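Flavin-containing monooxygenase (Allium sativum, PDB 6WPU) probably catalyses the FAD-dependent S-oxygenation of S-allyl-L-cysteine in garlic, as a flavin-containing monooxygenase. Local coordinates at residues T91-R95 with E96-F100; E122-D125 with Y126-F130. One frame throughout, in Å; residues are numbered along the deposited sequence.

Overall arrangement
Contacts 1 and 2 come in series along the chain, their centres about 12 Å apart and on the same side of the chain's centre. Contact 1 joins the loop at 91-94 to the short helix 95-98, beside the flavin ring of FAD; contact 2 lies wholly on the next helix, 120-133. The two meet directly: Arg95 forms a salt bridge with Glu122, the hydroxyl of Tyr126 probably hydrogen-bonds to the backbone N of Phe100, and the rings of Phe100 and Phe130 pack together. Helix 120-133 therefore backs the turn that carries the flavin-contacting residues Thr91, Asn92 and Met98, within the range of the flavin-binding monooxygenase family.

Contact 1. Residues T91-R95 with E96-F100; sequences TNLPR and EVMGF. With FAD (flavin-adenine dinucleotide), chain B.
Met98, the last residue of the short helix 95-98, lies obliquely against Thr91 and Leu93; Pro94 is the N-cap of this helix, and the turn forms one side of the FAD pocket. The thioether is the centre of the contact. Its SD meets the methyl CG2 of Thr91 at 3.6 Å, while Met98 CG rests on Leu93 CB at 3.7 Å. With CG beside the backbone N (chi1 -74°) and the chain bent only at its last torsion, Met98 carries its sulfur to the flavin, where FAD N3 gives a weak hydrogen bond to Met98 SD at 3.4 Å. Methionine suits the place because it is apolar and flexible, yet its sulfur can still accept a weak hydrogen bond. The neighbouring flavin carbonyl is gripped by the backbone, Asn92 N donating to FAD O4 at 2.8 Å. Proline suits the N-cap position, where the helix needs no N-H from it: its ring CG lies obliquely against Val97 CG2, and its carbonyl O receives weak bonds from the amides of Val97 and Met98. Glu96 and Arg95 turn their charged ends elsewhere, Glu96 to Arg116, and Arg95 to Glu122 and the carbonyls of Phe105, Asp113 and Arg115. Leu93, Pro94 and Val97 pack against helix 416-431. Thr91 braces the loop from within, its OG1 donating to Leu93 O over 2.6 Å.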
ATOM      1  N   THR A  91      -5.397  11.521   4.686  1.00 40.92           N
ATOM      2  CA  THR A  91      -5.944  10.227   4.289  1.00 40.46           C
ATOM      3  C   THR A  91      -6.936  10.417   3.145  1.00 42.10           C
ATOM      4  O   THR A  91      -7.612  11.446   3.048  1.00 36.13           O
ATOM      5  CB  THR A  91      -6.623   9.510   5.477  1.00 40.29           C
ATOM      6  OG1 THR A  91      -7.838  10.181   5.868  1.00 36.69           O
ATOM      7  CG2 THR A  91      -5.690   9.438   6.673  1.00 35.80           C
ATOM      8  N   ASN A  92      -6.998   9.436   2.243  1.00 43.92           N
ATOM      9  CA  ASN A  92      -8.013   9.456   1.191  1.00 41.29           C
ATOM     10  C   ASN A  92      -9.227   8.622   1.562  1.00 41.87           C
ATOM     11  O   ASN A  92     -10.100   8.401   0.722  1.00 44.50           O
ATOM     12  CB  ASN A  92      -7.432   8.990  -0.152  1.00 36.65           C
ATOM     13  CG  ASN A  92      -6.843   7.600  -0.094  1.00 42.40           C
ATOM     14  OD1 ASN A  92      -7.188   6.791   0.765  1.00 42.42           O
ATOM     15  ND2 ASN A  92      -5.928   7.318  -1.002  1.00 47.47           N
ATOM     16  N   LEU A  93      -9.286   8.143   2.803  1.00 43.13           N
ATOM     17  CA  LEU A  93     -10.418   7.435   3.375  1.00 42.89           C
ATOM     18  C   LEU A  93     -10.782   8.107   4.691  1.00 39.35           C
ATOM     19  O   LEU A  93      -9.890   8.603   5.395  1.00 39.44           O
ATOM     20  CB  LEU A  93     -10.076   5.957   3.622  1.00 40.49           C
ATOM     21  CG  LEU A  93      -9.732   5.095   2.408  1.00 36.26           C
ATOM     22  CD1 LEU A  93      -9.190   3.757   2.886  1.00 36.53           C
ATOM     23  CD2 LEU A  93     -10.979   4.904   1.542  1.00 39.34           C
ATOM     24  N   PRO A  94     -12.066   8.181   5.031  1.00 37.53           N
ATOM     25  CA  PRO A  94     -12.443   8.721   6.341  1.00 45.40           C
ATOM     26  C   PRO A  94     -11.912   7.817   7.437  1.00 47.75           C
ATOM     27  O   PRO A  94     -11.773   6.605   7.256  1.00 43.63           O
ATOM     28  CB  PRO A  94     -13.973   8.726   6.303  1.00 44.12           C
ATOM     29  CG  PRO A  94     -14.317   7.644   5.339  1.00 45.42           C
ATOM     30  CD  PRO A  94     -13.211   7.583   4.324  1.00 41.49           C
ATOM     31  N   ARG A  95     -11.567   8.427   8.572  1.00 45.01           N
ATOM     32  CA  ARG A  95     -10.809   7.687   9.572  1.00 39.46           C
ATOM     33  C   ARG A  95     -11.617   6.526  10.153  1.00 42.74           C
ATOM     34  O   ARG A  95     -11.025   5.518  10.558  1.00 43.59           O
ATOM     35  CB  ARG A  95     -10.319   8.637  10.670  1.00 41.91           C
ATOM     36  CG  ARG A  95     -11.427   9.307  11.484  1.00 45.38           C
ATOM     37  CD  ARG A  95     -10.878  10.472  12.312  1.00 46.73           C
ATOM     38  NE  ARG A  95      -9.933  10.046  13.348  1.00 44.29           N
ATOM     39  CZ  ARG A  95      -8.990  10.824  13.879  1.00 48.72           C
ATOM     40  NH1 ARG A  95      -8.830  12.075  13.454  1.00 43.68           N
ATOM     41  NH2 ARG A  95      -8.187  10.348  14.830  1.00 47.57           N
ATOM     42  N   GLU A  96     -12.956   6.626  10.183  1.00 45.67           N
ATOM     43  CA  GLU A  96     -13.762   5.517  10.694  1.00 46.50           C
ATOM     44  C   GLU A  96     -13.559   4.260   9.860  1.00 50.01           C
ATOM     45  O   GLU A  96     -13.531   3.145  10.397  1.00 48.52           O
ATOM     46  CB  GLU A  96     -15.253   5.881  10.731  1.00 45.34           C
ATOM     47  CG  GLU A  96     -15.632   7.070  11.619  1.00 44.94           C
ATOM     48  CD  GLU A  96     -15.529   8.408  10.879  1.00 58.89           C
ATOM     49  OE1 GLU A  96     -15.306   8.403   9.646  1.00 49.13           O
ATOM     50  OE2 GLU A  96     -15.672   9.463  11.537  1.00 61.27           O
ATOM     51  N   VAL A  97     -13.409   4.423   8.544  1.00 46.84           N
ATOM     52  CA  VAL A  97     -13.255   3.291   7.631  1.00 43.73           C
ATOM     53  C   VAL A  97     -11.894   2.626   7.805  1.00 43.30           C
ATOM     54  O   VAL A  97     -11.774   1.403   7.664  1.00 48.49           O
ATOM     55  CB  VAL A  97     -13.487   3.772   6.181  1.00 47.21           C
ATOM     56  CG1 VAL A  97     -12.696   2.950   5.165  1.00 50.55           C
ATOM     57  CG2 VAL A  97     -14.942   3.732   5.851  1.00 50.28           C
ATOM     58  N   MET A  98     -10.862   3.405   8.138  1.00 40.86           N
ATOM     59  CA  MET A  98      -9.481   2.930   8.101  1.00 40.02           C
ATOM     60  C   MET A  98      -9.072   2.062   9.285  1.00 37.50           C
ATOM     61  O   MET A  98      -8.102   1.306   9.164  1.00 36.86           O
ATOM     62  CB  MET A  98      -8.524   4.113   8.053  1.00 39.44           C
ATOM     63  CG  MET A  98      -8.465   4.823   6.739  1.00 41.16           C
ATOM     64  SD  MET A  98      -7.368   6.244   6.876  1.00 40.09           S
ATOM     65  CE  MET A  98      -5.814   5.511   7.374  1.00 34.67           C
ATOM     66  N   GLY A  99      -9.741   2.177  10.428  1.00 36.31           N
ATOM     67  CA  GLY A  99      -9.226   1.562  11.642  1.00 45.74           C
ATOM     68  C   GLY A  99      -9.323   0.044  11.648  1.00 41.48           C
ATOM     69  O   GLY A  99     -10.197  -0.559  11.031  1.00 40.99           O
ATOM     70  N   PHE A 100      -8.390  -0.583  12.361  1.00 43.02           N
ATOM     71  CA  PHE A 100      -8.529  -1.996  12.695  1.00 44.74           C
ATOM     72  C   PHE A 100      -9.898  -2.288  13.308  1.00 43.02           C
ATOM     73  O   PHE A 100     -10.494  -1.454  14.000  1.00 44.67           O
ATOM     74  CB  PHE A 100      -7.419  -2.419  13.652  1.00 38.05           C
ATOM     75  CG  PHE A 100      -6.045  -2.385  13.027  1.00 35.16           C
ATOM     76  CD1 PHE A 100      -5.707  -3.286  12.039  1.00 30.29           C
ATOM     77  CD2 PHE A 100      -5.097  -1.461  13.443  1.00 32.73           C
ATOM     78  CE1 PHE A 100      -4.460  -3.266  11.467  1.00 30.98           C
ATOM     79  CE2 PHE A 100      -3.845  -1.431  12.883  1.00 35.33           C
ATOM     80  CZ  PHE A 100      -3.516  -2.331  11.882  1.00 34.23           C
TER
HETATM   81  PA  FAD B 501       4.586  -0.462   4.823  1.00 31.96           P
HETATM   82  O1A FAD B 501       3.902   0.739   5.480  1.00 27.94           O
HETATM   83  O2A FAD B 501       5.430  -0.287   3.663  1.00 25.37           O
HETATM   84  O5B FAD B 501       5.532  -1.173   5.765  1.00 34.12           O
HETATM   85  C5B FAD B 501       6.481  -2.186   5.450  1.00 31.17           C
HETATM   86  C4B FAD B 501       7.592  -2.248   6.522  1.00 31.74           C
HETATM   87  O4B FAD B 501       8.500  -3.299   6.342  1.00 30.96           O
HETATM   88  C3B FAD B 501       8.395  -0.978   6.605  1.00 34.37           C
HETATM   89  O3B FAD B 501       8.449  -0.508   7.912  1.00 34.74           O
HETATM   90  C2B FAD B 501       9.756  -1.363   6.143  1.00 35.74           C
HETATM   91  O2B FAD B 501      10.766  -0.631   6.738  1.00 32.34           O
HETATM   92  C1B FAD B 501       9.796  -2.807   6.550  1.00 31.34           C
HETATM   93  N9A FAD B 501      10.705  -3.613   5.767  1.00 32.86           N
HETATM   94  C8A FAD B 501      10.774  -3.640   4.379  1.00 35.37           C
HETATM   95  N7A FAD B 501      11.729  -4.495   3.990  1.00 33.29           N
HETATM   96  C5A FAD B 501      12.346  -5.049   5.115  1.00 35.91           C
HETATM   97  C6A FAD B 501      13.380  -5.961   5.316  1.00 30.52           C
HETATM   98  N6A FAD B 501      14.072  -6.568   4.204  1.00 29.53           N
HETATM   99  N1A FAD B 501      13.727  -6.309   6.568  1.00 33.72           N
HETATM  100  C2A FAD B 501      13.115  -5.767   7.653  1.00 30.90           C
HETATM  101  N3A FAD B 501      12.108  -4.874   7.510  1.00 29.23           N
HETATM  102  C4A FAD B 501      11.705  -4.497   6.265  1.00 31.42           C
HETATM  103  N1  FAD B 501      -4.115   3.463   3.395  1.00 31.60           N
HETATM  104  C2  FAD B 501      -5.171   3.993   4.218  1.00 35.09           C
HETATM  105  O2  FAD B 501      -5.851   3.182   5.058  1.00 44.49           O
HETATM  106  N3  FAD B 501      -5.573   5.303   4.087  1.00 42.76           N
HETATM  107  C4  FAD B 501      -4.913   6.150   3.222  1.00 35.31           C
HETATM  108  O4  FAD B 501      -5.275   7.449   3.081  1.00 40.92           O
HETATM  109  C4X FAD B 501      -3.679   5.717   2.536  1.00 39.36           C
HETATM  110  N5  FAD B 501      -2.890   6.640   1.861  1.00 37.80           N
HETATM  111  C5X FAD B 501      -1.711   6.213   1.259  1.00 38.63           C
HETATM  112  C6  FAD B 501      -0.921   7.141   0.566  1.00 35.07           C
HETATM  113  C7  FAD B 501       0.264   6.715  -0.023  1.00 38.98           C
HETATM  114  C7M FAD B 501       1.099   7.718  -0.773  1.00 35.51           C
HETATM  115  C8  FAD B 501       0.663   5.383   0.067  1.00 40.64           C
HETATM  116  C8M FAD B 501       1.927   4.895  -0.565  1.00 38.15           C
HETATM  117  C9  FAD B 501      -0.125   4.454   0.754  1.00 34.96           C
HETATM  118  C9A FAD B 501      -1.309   4.867   1.349  1.00 35.51           C
HETATM  119  N10 FAD B 501      -2.110   3.915   2.070  1.00 33.75           N
HETATM  120  C10 FAD B 501      -3.301   4.334   2.678  1.00 31.05           C
HETATM  121  C1' FAD B 501      -1.712   2.500   2.125  1.00 38.84           C
HETATM  122  C2' FAD B 501      -0.618   2.068   3.079  1.00 42.88           C
HETATM  123  O2' FAD B 501       0.323   1.371   2.373  1.00 56.56           O
HETATM  124  C3' FAD B 501      -1.283   1.117   4.049  1.00 44.39           C
HETATM  125  O3' FAD B 501      -2.053   1.958   4.819  1.00 53.07           O
HETATM  126  C4' FAD B 501      -0.344   0.339   4.964  1.00 43.47           C
HETATM  127  O4' FAD B 501       0.541   1.244   5.515  1.00 43.29           O
HETATM  128  C5' FAD B 501       0.400  -0.844   4.337  1.00 39.46           C
HETATM  129  O5' FAD B 501       1.412  -1.093   5.269  1.00 39.25           O
HETATM  130  P   FAD B 501       2.529  -2.217   5.266  1.00 32.72           P
HETATM  131  O1P FAD B 501       2.896  -2.677   6.728  1.00 35.17           O
HETATM  132  O2P FAD B 501       2.005  -3.298   4.240  1.00 29.17           O
HETATM  133  O3P FAD B 501       3.687  -1.550   4.306  1.00 31.39           O

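Contact 2. Residues E122-D125 with Y126-F130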
ATOM      1  N   GLU A 122      -1.413  11.868  12.131  1.00 44.25           N
ATOM      2  CA  GLU A 122      -2.453  11.282  12.963  1.00 45.14           C
ATOM      3  C   GLU A 122      -2.535   9.776  12.753  1.00 44.04           C
ATOM      4  O   GLU A 122      -2.828   9.037  13.695  1.00 39.04           O
ATOM      5  CB  GLU A 122      -3.793  11.957  12.662  1.00 45.45           C
ATOM      6  CG  GLU A 122      -4.963  11.522  13.542  1.00 52.85           C
ATOM      7  CD  GLU A 122      -4.960  12.138  14.950  1.00 52.25           C
ATOM      8  OE1 GLU A 122      -5.847  11.760  15.750  1.00 54.10           O
ATOM      9  OE2 GLU A 122      -4.095  12.989  15.261  1.00 53.73           O
ATOM     10  N   VAL A 123      -2.264   9.301  11.538  1.00 39.42           N
ATOM     11  CA  VAL A 123      -2.289   7.864  11.300  1.00 36.45           C
ATOM     12  C   VAL A 123      -1.105   7.202  11.989  1.00 40.82           C
ATOM     13  O   VAL A 123      -1.241   6.138  12.613  1.00 33.20           O
ATOM     14  CB  VAL A 123      -2.302   7.571   9.791  1.00 35.12           C
ATOM     15  CG1 VAL A 123      -2.370   6.073   9.540  1.00 34.93           C
ATOM     16  CG2 VAL A 123      -3.446   8.287   9.130  1.00 35.50           C
ATOM     17  N   LEU A 124       0.071   7.832  11.903  1.00 37.16           N
ATOM     18  CA  LEU A 124       1.244   7.287  12.573  1.00 36.70           C
ATOM     19  C   LEU A 124       1.021   7.195  14.078  1.00 39.79           C
ATOM     20  O   LEU A 124       1.361   6.182  14.702  1.00 37.53           O
ATOM     21  CB  LEU A 124       2.478   8.132  12.267  1.00 34.19           C
ATOM     22  CG  LEU A 124       3.772   7.632  12.930  1.00 37.04           C
ATOM     23  CD1 LEU A 124       4.156   6.284  12.352  1.00 34.56           C
ATOM     24  CD2 LEU A 124       4.909   8.636  12.763  1.00 32.32           C
ATOM     25  N   ASP A 125       0.452   8.244  14.677  1.00 39.05           N
ATOM     26  CA  ASP A 125       0.174   8.207  16.104  1.00 41.60           C
ATOM     27  C   ASP A 125      -0.782   7.067  16.434  1.00 43.40           C
ATOM     28  O   ASP A 125      -0.622   6.383  17.450  1.00 40.26           O
ATOM     29  CB  ASP A 125      -0.395   9.554  16.560  1.00 51.39           C
ATOM     30  CG  ASP A 125      -0.598   9.628  18.076  1.00 76.97           C
ATOM     31  OD1 ASP A 125       0.383   9.423  18.830  1.00 86.06           O
ATOM     32  OD2 ASP A 125      -1.739   9.900  18.516  1.00 86.54           O
ATOM     33  N   TYR A 126      -1.762   6.829  15.562  1.00 42.71           N
ATOM     34  CA  TYR A 126      -2.682   5.715  15.748  1.00 39.51           C
ATOM     35  C   TYR A 126      -1.937   4.381  15.753  1.00 41.22           C
ATOM     36  O   TYR A 126      -2.156   3.542  16.634  1.00 38.60           O
ATOM     37  CB  TYR A 126      -3.748   5.762  14.653  1.00 38.62           C
ATOM     38  CG  TYR A 126      -4.649   4.553  14.560  1.00 40.07           C
ATOM     39  CD1 TYR A 126      -5.722   4.382  15.431  1.00 38.56           C
ATOM     40  CD2 TYR A 126      -4.439   3.587  13.583  1.00 38.36           C
ATOM     41  CE1 TYR A 126      -6.554   3.272  15.333  1.00 36.98           C
ATOM     42  CE2 TYR A 126      -5.261   2.486  13.478  1.00 39.21           C
ATOM     43  CZ  TYR A 126      -6.316   2.332  14.353  1.00 39.53           C
ATOM     44  OH  TYR A 126      -7.120   1.225  14.238  1.00 42.14           O
ATOM     45  N   LEU A 127      -1.028   4.176  14.789  1.00 40.59           N
ATOM     46  CA  LEU A 127      -0.268   2.927  14.759  1.00 38.77           C
ATOM     47  C   LEU A 127       0.630   2.794  15.985  1.00 46.00           C
ATOM     48  O   LEU A 127       0.821   1.687  16.504  1.00 44.16           O
ATOM     49  CB  LEU A 127       0.561   2.833  13.480  1.00 35.33           C
ATOM     50  CG  LEU A 127      -0.231   2.800  12.170  1.00 37.68           C
ATOM     51  CD1 LEU A 127       0.727   2.774  10.971  1.00 31.12           C
ATOM     52  CD2 LEU A 127      -1.166   1.611  12.151  1.00 33.34           C
ATOM     53  N   GLU A 128       1.185   3.909  16.468  1.00 46.39           N
ATOM     54  CA  GLU A 128       2.022   3.845  17.663  1.00 42.66           C
ATOM     55  C   GLU A 128       1.193   3.503  18.893  1.00 40.15           C
ATOM     56  O   GLU A 128       1.622   2.697  19.728  1.00 40.19           O
ATOM     57  CB  GLU A 128       2.774   5.162  17.854  1.00 43.41           C
ATOM     58  CG  GLU A 128       3.887   5.372  16.818  1.00 44.37           C
ATOM     59  CD  GLU A 128       4.408   6.807  16.778  1.00 51.35           C
ATOM     60  OE1 GLU A 128       3.826   7.674  17.470  1.00 55.14           O
ATOM     61  OE2 GLU A 128       5.396   7.065  16.046  1.00 52.46           O
ATOM     62  N   ARG A 129       0.002   4.103  19.021  1.00 39.54           N
ATOM     63  CA  ARG A 129      -0.900   3.731  20.106  1.00 43.40           C
ATOM     64  C   ARG A 129      -1.276   2.255  20.010  1.00 43.13           C
ATOM     65  O   ARG A 129      -1.285   1.538  21.018  1.00 47.22           O
ATOM     66  CB  ARG A 129      -2.157   4.608  20.086  1.00 46.49           C
ATOM     67  CG  ARG A 129      -1.946   6.082  20.437  1.00 51.48           C
ATOM     68  CD  ARG A 129      -3.274   6.804  20.744  1.00 58.76           C
ATOM     69  NE  ARG A 129      -4.003   7.204  19.542  1.00 70.10           N
ATOM     70  CZ  ARG A 129      -5.201   6.740  19.174  1.00 76.88           C
ATOM     71  NH1 ARG A 129      -5.768   7.193  18.052  1.00 77.11           N
ATOM     72  NH2 ARG A 129      -5.842   5.837  19.915  1.00 68.81           N
ATOM     73  N   PHE A 130      -1.592   1.792  18.799  1.00 41.31           N
ATOM     74  CA  PHE A 130      -1.848   0.378  18.561  1.00 37.06           C
ATOM     75  C   PHE A 130      -0.682  -0.472  19.050  1.00 38.14           C
ATOM     76  O   PHE A 130      -0.874  -1.413  19.825  1.00 38.51           O
ATOM     77  CB  PHE A 130      -2.101   0.140  17.062  1.00 31.10           C
ATOM     78  CG  PHE A 130      -2.342  -1.306  16.702  1.00 38.35           C
ATOM     79  CD1 PHE A 130      -1.276  -2.188  16.530  1.00 33.17           C
ATOM     80  CD2 PHE A 130      -3.634  -1.782  16.531  1.00 37.08           C
ATOM     81  CE1 PHE A 130      -1.493  -3.517  16.200  1.00 40.33           C
ATOM     82  CE2 PHE A 130      -3.862  -3.119  16.202  1.00 40.53           C
ATOM     83  CZ  PHE A 130      -2.792  -3.986  16.036  1.00 39.45           C
TER
HETATM   84  O   HOH W   1      -4.314   9.369  16.517  1.00 50.52           O
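About two and a half turns of the alpha-helix 120-133 make up this contact, in which side chains three and four residues apart meet over regular backbone bonds such as Arg129 N to Asp125 O, 2.8 Å long. Glu128 runs extended beyond CG and leans obliquely over Leu124, its OE2 lying 3.6 Å from Leu124 CG, so Leu124 CG and CD2 lie against that carboxylate oxygen. The other oxygen, Glu128 OE1, comes within 4.1 Å of Asp125 OD1; the two carboxylates stand almost perpendicular (86°), and their like charges probably repel. Were Glu128 replaced by alanine, the flank of Leu124 over which its carboxylate lies would probably lose that cover. Arginine suits position 129, being long enough to reach back one turn: bent at chi3, it turns the guanidinium so that Asp125 OD2 lies at its edge, near its plane. Arg129 NE to Asp125 OD2 is a long salt bridge of 3.7 Å. Arg129 NH1 also donates to a water, which lies within hydrogen-bonding distance of Glu122 O and, weakly, Glu122 OE1, and can probably serve only some of its acceptors. Tyrosine at 126 combines an aromatic body with a polar end, and its OH bonds to Tyr103 O. On the buried side of the helix, Val123, Tyr126 and Leu127 pack on Phe344 of helix 343-358, while Leu127 and Phe130 rest against helix 32-43, which follows strand 24-28 of the parallel sheet.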